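Side-chain contacts in DUF1902 domain-containing protein (Thermus thermophilus, PDB 1WV8), which is of unknown function but forms a two-chain assembly, each chain folding into a four-stranded mixed beta sheet packed against one long helix: residues Ala8-Asp11 with Val16-Ala19; Thr29-Ala32 with Glu36-Ala39. All blocks are in the same frame, centred on the assembly; numbering follows the deposited sequence.

Interaction 1: residues Ala8-Asp11 with Val16-Ala19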
# COMPACT_ATOMS: atom_id res chain seq x y z
N ALA A 8 -0.80 3.96 5.37
CA ALA A 8 -0.48 5.30 4.90
C ALA A 8 -1.84 5.95 4.80
O ALA A 8 -2.69 5.50 4.04
CB ALA A 8 0.19 5.26 3.54
N LEU A 9 -2.04 7.00 5.59
CA LEU A 9 -3.32 7.70 5.62
C LEU A 9 -3.14 9.06 4.95
O LEU A 9 -2.22 9.81 5.28
CB LEU A 9 -3.76 7.86 7.07
CG LEU A 9 -3.64 6.55 7.85
CD1 LEU A 9 -3.60 6.82 9.33
CD2 LEU A 9 -4.78 5.63 7.48
N TRP A 10 -3.99 9.37 3.98
CA TRP A 10 -3.85 10.63 3.27
C TRP A 10 -4.45 11.79 4.07
O TRP A 10 -5.60 11.75 4.50
CB TRP A 10 -4.52 10.56 1.91
CG TRP A 10 -4.57 11.89 1.19
CD1 TRP A 10 -5.69 12.55 0.77
CD2 TRP A 10 -3.45 12.68 0.77
NE1 TRP A 10 -5.34 13.70 0.11
CE2 TRP A 10 -3.97 13.81 0.09
CE3 TRP A 10 -2.06 12.54 0.89
CZ2 TRP A 10 -3.15 14.80 -0.47
CZ3 TRP A 10 -1.24 13.53 0.33
CH2 TRP A 10 -1.79 14.64 -0.34
N ASP A 11 -3.65 12.84 4.25
CA ASP A 11 -4.07 14.03 4.98
C ASP A 11 -4.10 15.20 3.99
O ASP A 11 -3.13 15.96 3.87
CB ASP A 11 -3.08 14.33 6.10
CG ASP A 11 -3.52 15.51 6.96
OD1 ASP A 11 -4.32 16.34 6.48
OD2 ASP A 11 -3.05 15.64 8.11
N VAL A 16 0.01 15.56 2.90
CA VAL A 16 0.97 14.50 3.17
C VAL A 16 0.31 13.18 3.55
O VAL A 16 -0.83 13.15 4.00
CB VAL A 16 1.93 14.88 4.31
CG1 VAL A 16 2.78 16.07 3.92
CG2 VAL A 16 1.13 15.20 5.57
N TRP A 17 1.05 12.09 3.35
CA TRP A 17 0.59 10.75 3.70
C TRP A 17 1.20 10.53 5.06
O TRP A 17 2.35 10.87 5.28
CB TRP A 17 1.14 9.69 2.73
CG TRP A 17 0.46 9.68 1.40
CD1 TRP A 17 0.84 10.36 0.26
CD2 TRP A 17 -0.71 8.94 1.06
NE1 TRP A 17 -0.02 10.06 -0.76
CE2 TRP A 17 -0.98 9.20 -0.30
CE3 TRP A 17 -1.55 8.09 1.78
CZ2 TRP A 17 -2.08 8.62 -0.96
CZ3 TRP A 17 -2.63 7.52 1.12
CH2 TRP A 17 -2.88 7.79 -0.23
N VAL A 18 0.43 9.95 5.98
CA VAL A 18 0.91 9.75 7.34
C VAL A 18 0.98 8.28 7.71
O VAL A 18 0.00 7.57 7.55
CB VAL A 18 -0.01 10.49 8.34
CG1 VAL A 18 0.33 10.09 9.76
CG2 VAL A 18 0.14 11.99 8.14
N ALA A 19 2.13 7.86 8.21
CA ALA A 19 2.31 6.45 8.57
C ALA A 19 1.69 6.10 9.92
O ALA A 19 1.77 6.87 10.88
CB ALA A 19 3.79 6.12 8.57
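W10 presents the edge of its indole to a face of W17 in an inclined edge-to-face pair. The edge of the W10 six-membered ring leans on the W17 five-membered ring, with centroids 4.8 Å apart and planes at 51°. W10 CE3 leads and lies 3.6 Å from W17 NE1. On the same face, W10 CB makes a CH-pi contact 3.8 Å from the centroid of the W17 six-membered ring. W17 CG lies beside its own backbone N (chi1 -75°), which carries the ring across to strand 8-11. A8 CB touches W17 CE3 at 3.8 Å. The two strands are the arms of an antiparallel beta hairpin. W10 and W17 form a non-hydrogen-bonded pair, with both side chains on one face. L9 and V18 are a hydrogen-bonded pair, L9 N to V18 O at 2.9 Å and V18 N to L9 O at 2.7 Å. An alanine in place of W17 would probably leave the W10 edge without its aromatic partner and open a gap beside A8. L34, A66 and E35 of the second subunit also touch W17. L9, D11, V16 and V18 point to the other face. There D11 OD1 accepts a hydrogen bond from A14 N in the hairpin loop.

Interaction 2: residues Thr29-Ala32 with Glu36-Ala39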
# COMPACT_ATOMS: atom_id res chain seq x y z
N THR A 29 5.62 9.33 11.27
CA THR A 29 6.28 9.87 10.09
C THR A 29 5.33 10.06 8.91
O THR A 29 4.33 9.35 8.78
CB THR A 29 7.46 8.96 9.66
OG1 THR A 29 8.03 9.46 8.44
CG2 THR A 29 6.99 7.52 9.46
N GLU A 30 5.64 11.04 8.07
CA GLU A 30 4.82 11.33 6.90
C GLU A 30 5.71 11.82 5.77
O GLU A 30 6.90 12.05 5.97
CB GLU A 30 3.78 12.41 7.22
CG GLU A 30 4.39 13.78 7.39
CD GLU A 30 4.65 14.12 8.84
OE1 GLU A 30 5.10 13.23 9.59
OE2 GLU A 30 4.41 15.28 9.21
N ALA A 31 5.12 11.98 4.58
CA ALA A 31 5.83 12.44 3.40
C ALA A 31 4.83 12.87 2.33
O ALA A 31 3.72 12.34 2.26
CB ALA A 31 6.73 11.31 2.85
N ALA A 32 5.23 13.83 1.50
CA ALA A 32 4.38 14.34 0.43
C ALA A 32 3.92 13.27 -0.56
O ALA A 32 2.84 13.37 -1.12
CB ALA A 32 5.11 15.45 -0.33
N GLU A 36 8.27 8.56 -1.22
CA GLU A 36 9.06 9.14 -0.14
C GLU A 36 8.70 8.54 1.22
O GLU A 36 9.57 8.32 2.07
CB GLU A 36 8.85 10.66 -0.09
CG GLU A 36 9.27 11.40 -1.34
CD GLU A 36 8.97 12.89 -1.26
OE1 GLU A 36 9.38 13.52 -0.26
OE2 GLU A 36 8.33 13.42 -2.19
N LEU A 37 7.42 8.28 1.44
CA LEU A 37 7.00 7.68 2.69
C LEU A 37 7.68 6.32 2.81
O LEU A 37 8.13 5.93 3.90
CB LEU A 37 5.49 7.48 2.71
CG LEU A 37 4.70 7.67 4.02
CD1 LEU A 37 3.64 6.61 4.05
CD2 LEU A 37 5.57 7.55 5.26
N LEU A 38 7.76 5.59 1.70
CA LEU A 38 8.40 4.27 1.70
C LEU A 38 9.87 4.42 2.03
O LEU A 38 10.39 3.72 2.90
CB LEU A 38 8.27 3.59 0.34
CG LEU A 38 7.14 2.57 0.20
CD1 LEU A 38 7.02 2.13 -1.25
CD2 LEU A 38 7.40 1.38 1.11
N ALA A 39 10.53 5.33 1.33
CA ALA A 39 11.94 5.59 1.56
C ALA A 39 12.18 5.86 3.05
O ALA A 39 12.98 5.18 3.69
CB ALA A 39 12.39 6.78 0.73
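A31 packs against the start of helix 34-51 through its single methyl group. A31 CB meets the backbone of the helix directly, 3.4 Å from L37 N and 3.6 Å from L37 CA. A31 CB also lies 3.7 Å from E36 CB and 4.0 Å from L37 CB. The methyl thus sits against the junction of two successive helix residues. This is the tight part of the contact, and both A31 and L37 are buried. L37 carries the packing on toward T29. L37 CD2 approaches T29 O at 4.1 Å and E30 CA at 4.2 Å, so this branch lies along the backbone of T29 and E30 more than against side chains. The T29 methyl, CG2, is a looser neighbour of the same branch. A19 and L64 lie on L37 as well, which ties it to the sheet.

The other end is looser and faces solvent. A32 and E36 are both exposed, and A32 CB comes no nearer than 4.2 Å to E36 OE2. The E36 chain leaves beside its backbone N (chi1 -62°) and is extended beyond CG, which brings OE2 beside A32. OE2 itself is hydrogen-bonded to a residue adjoining the segments. T33, just before the helix, accepts a hydrogen bond from E36 N at its OG1. The side chain of E30 points away from the helix and lies over V16 and V18 on the opposite side of the sheet, while its carbonyl oxygen receives a hydrogen bond from K40 NZ. L38 also points away from this strand and packs on R68 of the second subunit. The arrangement is a tight strand-to-helix turn in a beta-beta-beta-alpha-beta fold, in which the helix folds back over the strand that precedes it; the same order of elements is known from HicB-type antitoxins.

The centres of interactions 1 and 2 lie about 8 Å apart, and the two contacts touch. They come in series along the chain: the hairpin 8-11/16-19 closes before 29-32 meets 36-39. Both reach the same sheet. Strand 16-20 is the shared neighbour, with strand 3-11 on one side and 30-31, the short outer strand of this chain's sheet, on the other. Probable backbone hydrogen bonds join A19 N to T29 O and W17 N to A31 O. Strand 16-20 is therefore paired along both edges, and helix 34-51 packs through L34 and L37 on the sheet face that carries A8, W17 and A19.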